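DUF3120 domain-containing protein (Bordetella pertussis, PDB 6RGN) probably targets its type III secretion effector to host membranes through an N-terminal helical domain that recognises the phosphoinositide PIP2. Local coordinates at residues 79-84 and 100-105. Numbering follows the deposited sequence.
With NA (sodium ion), chain F.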
loop_
_atom_site.group_PDB
_atom_site.type_symbol
_atom_site.label_atom_id
_atom_site.label_comp_id
_atom_site.label_asym_id
_atom_site.label_seq_id
_atom_site.Cartn_x
_atom_site.Cartn_y
_atom_site.Cartn_z
ATOM N N ARG A 79 8.014 3.030 5.674
ATOM C CA ARG A 79 8.869 1.905 5.187
ATOM C C ARG A 79 8.127 0.570 5.376
ATOM O O ARG A 79 8.161 -0.248 4.491
ATOM C CB ARG A 79 10.189 1.798 5.940
ATOM C CG ARG A 79 11.175 2.899 5.597
ATOM C CD ARG A 79 12.471 2.571 6.329
ATOM N NE ARG A 79 12.792 3.766 7.073
ATOM C CZ ARG A 79 13.004 3.840 8.395
ATOM N NH1 ARG A 79 13.266 5.031 8.917
ATOM N NH2 ARG A 79 12.952 2.773 9.189
ATOM N N GLU A 80 7.375 0.421 6.468
ATOM C CA GLU A 80 6.568 -0.809 6.687
ATOM C C GLU A 80 5.440 -0.886 5.659
ATOM O O GLU A 80 5.141 -1.981 5.190
ATOM C CB GLU A 80 5.943 -0.897 8.078
ATOM C CG GLU A 80 5.442 -2.310 8.379
ATOM C CD GLU A 80 6.604 -3.288 8.452
ATOM O OE1 GLU A 80 7.585 -2.932 9.126
ATOM O OE2 GLU A 80 6.557 -4.377 7.788
ATOM N N VAL A 81 4.796 0.227 5.336
ATOM C CA VAL A 81 3.774 0.221 4.271
ATOM C C VAL A 81 4.393 -0.278 2.968
ATOM O O VAL A 81 3.723 -1.107 2.292
ATOM C CB VAL A 81 3.135 1.595 4.057
ATOM C CG1 VAL A 81 2.380 1.627 2.757
ATOM C CG2 VAL A 81 2.265 1.947 5.253
ATOM N N LYS A 82 5.506 0.320 2.548
ATOM C CA LYS A 82 6.116 -0.039 1.238
ATOM C C LYS A 82 6.499 -1.516 1.247
ATOM O O LYS A 82 6.173 -2.247 0.261
ATOM C CB LYS A 82 7.344 0.816 0.900
ATOM C CG LYS A 82 7.052 2.307 0.868
ATOM C CD LYS A 82 8.216 3.121 0.353
ATOM C CE LYS A 82 9.430 3.045 1.232
ATOM N NZ LYS A 82 10.563 3.819 0.659
ATOM N N HIS A 83 7.059 -1.961 2.362
ATOM C CA HIS A 83 7.468 -3.370 2.488
ATOM C C HIS A 83 6.230 -4.271 2.367
ATOM O O HIS A 83 6.329 -5.350 1.771
ATOM C CB HIS A 83 8.224 -3.601 3.795
ATOM C CG HIS A 83 8.387 -5.052 4.041
ATOM N ND1 HIS A 83 9.434 -5.774 3.552
ATOM C CD2 HIS A 83 7.594 -5.915 4.710
ATOM C CE1 HIS A 83 9.309 -7.045 3.918
ATOM N NE2 HIS A 83 8.167 -7.157 4.614
ATOM N N ASP A 84 5.145 -3.921 3.026
ATOM C CA ASP A 84 3.911 -4.731 2.958
ATOM C C ASP A 84 3.301 -4.766 1.541
ATOM O O ASP A 84 2.711 -5.810 1.177
ATOM C CB ASP A 84 2.902 -4.203 3.950
ATOM C CG ASP A 84 3.268 -4.497 5.409
ATOM O OD1 ASP A 84 4.235 -5.225 5.645
ATOM O OD2 ASP A 84 2.530 -3.992 6.298
ATOM N N ARG A 100 -4.356 -7.850 4.748
ATOM C CA ARG A 100 -4.777 -7.296 6.059
ATOM C C ARG A 100 -3.628 -6.487 6.679
ATOM O O ARG A 100 -3.872 -5.340 7.091
ATOM C CB ARG A 100 -5.292 -8.407 6.967
ATOM C CG ARG A 100 -6.695 -8.841 6.561
ATOM C CD ARG A 100 -7.365 -9.857 7.465
ATOM N NE ARG A 100 -8.718 -10.172 7.002
ATOM C CZ ARG A 100 -9.428 -11.157 7.518
ATOM N NH1 ARG A 100 -8.958 -11.808 8.570
ATOM N NH2 ARG A 100 -10.656 -11.404 7.093
ATOM N N ASP A 101 -2.422 -7.017 6.669
ATOM C CA ASP A 101 -1.274 -6.340 7.307
ATOM C C ASP A 101 -1.055 -5.006 6.611
ATOM O O ASP A 101 -0.699 -4.021 7.319
ATOM C CB ASP A 101 0.026 -7.123 7.197
ATOM C CG ASP A 101 0.019 -8.470 7.874
ATOM O OD1 ASP A 101 -0.787 -8.664 8.800
ATOM O OD2 ASP A 101 0.896 -9.347 7.469
ATOM N N LEU A 102 -1.129 -5.006 5.264
ATOM C CA LEU A 102 -0.970 -3.761 4.496
ATOM C C LEU A 102 -2.029 -2.728 4.912
ATOM O O LEU A 102 -1.718 -1.529 5.090
ATOM C CB LEU A 102 -1.072 -4.062 3.003
ATOM C CG LEU A 102 -1.148 -2.815 2.156
ATOM C CD1 LEU A 102 0.042 -1.913 2.468
ATOM C CD2 LEU A 102 -1.187 -3.203 0.669
ATOM N N GLU A 103 -3.257 -3.154 5.080
ATOM C CA GLU A 103 -4.362 -2.240 5.427
ATOM C C GLU A 103 -4.120 -1.629 6.824
ATOM O O GLU A 103 -4.241 -0.376 6.947
ATOM C CB GLU A 103 -5.680 -3.016 5.335
ATOM C CG GLU A 103 -6.847 -2.078 5.427
ATOM C CD GLU A 103 -7.260 -1.639 6.810
ATOM O OE1 GLU A 103 -7.121 -2.458 7.765
ATOM O OE2 GLU A 103 -7.872 -0.516 6.906
ATOM N N VAL A 104 -3.715 -2.444 7.794
ATOM C CA VAL A 104 -3.390 -2.020 9.188
ATOM C C VAL A 104 -2.191 -1.032 9.139
ATOM O O VAL A 104 -2.213 0.004 9.852
ATOM C CB VAL A 104 -3.188 -3.274 10.059
ATOM C CG1 VAL A 104 -2.626 -2.953 11.414
ATOM C CG2 VAL A 104 -4.487 -4.081 10.216
ATOM N N ALA A 105 -1.200 -1.318 8.305
ATOM C CA ALA A 105 0.052 -0.545 8.173
ATOM C C ALA A 105 -0.260 0.836 7.593
ATOM O O ALA A 105 0.261 1.810 8.130
ATOM C CB ALA A 105 1.009 -1.261 7.286
HETATM NA NA NA F . -9.102 1.210 5.050
HETATM O O HOH W 1 -6.328 1.421 5.226
#
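Carboxylate oxygen OD2 of Asp-84 is wedged against the neighbouring helix, 3.3 Å from Ala-105 CB and 3.4 Å from Asp-101 O. The second of these approaches brings two acceptors together and is not a hydrogen bond; the carbonyl of Asp-101 already receives the helical bond from Ala-105 N, at 2.9 Å. The side chain of Asp-84 comes to this place with CG anti to its carbonyl carbon (chi1 -72°), and a chi2 of -7° keeps OD1 almost eclipsed with CA while OD2 is the oxygen extended toward the partner helix. Its CB lies over the Leu-102 backbone, 3.9 Å from CA, with the leucine CB and CD1 also close by.

Apolar atoms close the neighbouring part of the interface. Methyl CD1 of Leu-102 approaches the backbone carbonyl oxygen of Val-81 at 3.8 Å and lies near the valine CG1. The other valine methyl, CG2, leans on the Ala-105 backbone, 3.5 Å from its O, and also meets the alanine methyl. The small side chain of Ala-105 thus fits between Val-81 and Asp-84, one helical turn apart. Phe-62, Leu-106 and Trp-109 pack around Val-81, extending this core beyond the two segments.

The segments belong to consecutive helices, 76-90 and 96-112, which form an antiparallel helical hairpin with local axes 9.0 Å apart and inclined at 158°. Glu-103, directed away from the interface, binds a sodium ion through OE2, which also accepts a hydrogen bond from Asn-107. At the junction itself, van der Waals contact does the joining: the buried carboxylate of Asp-84 meets a carbonyl and a methyl there, an environment that may raise its pKa.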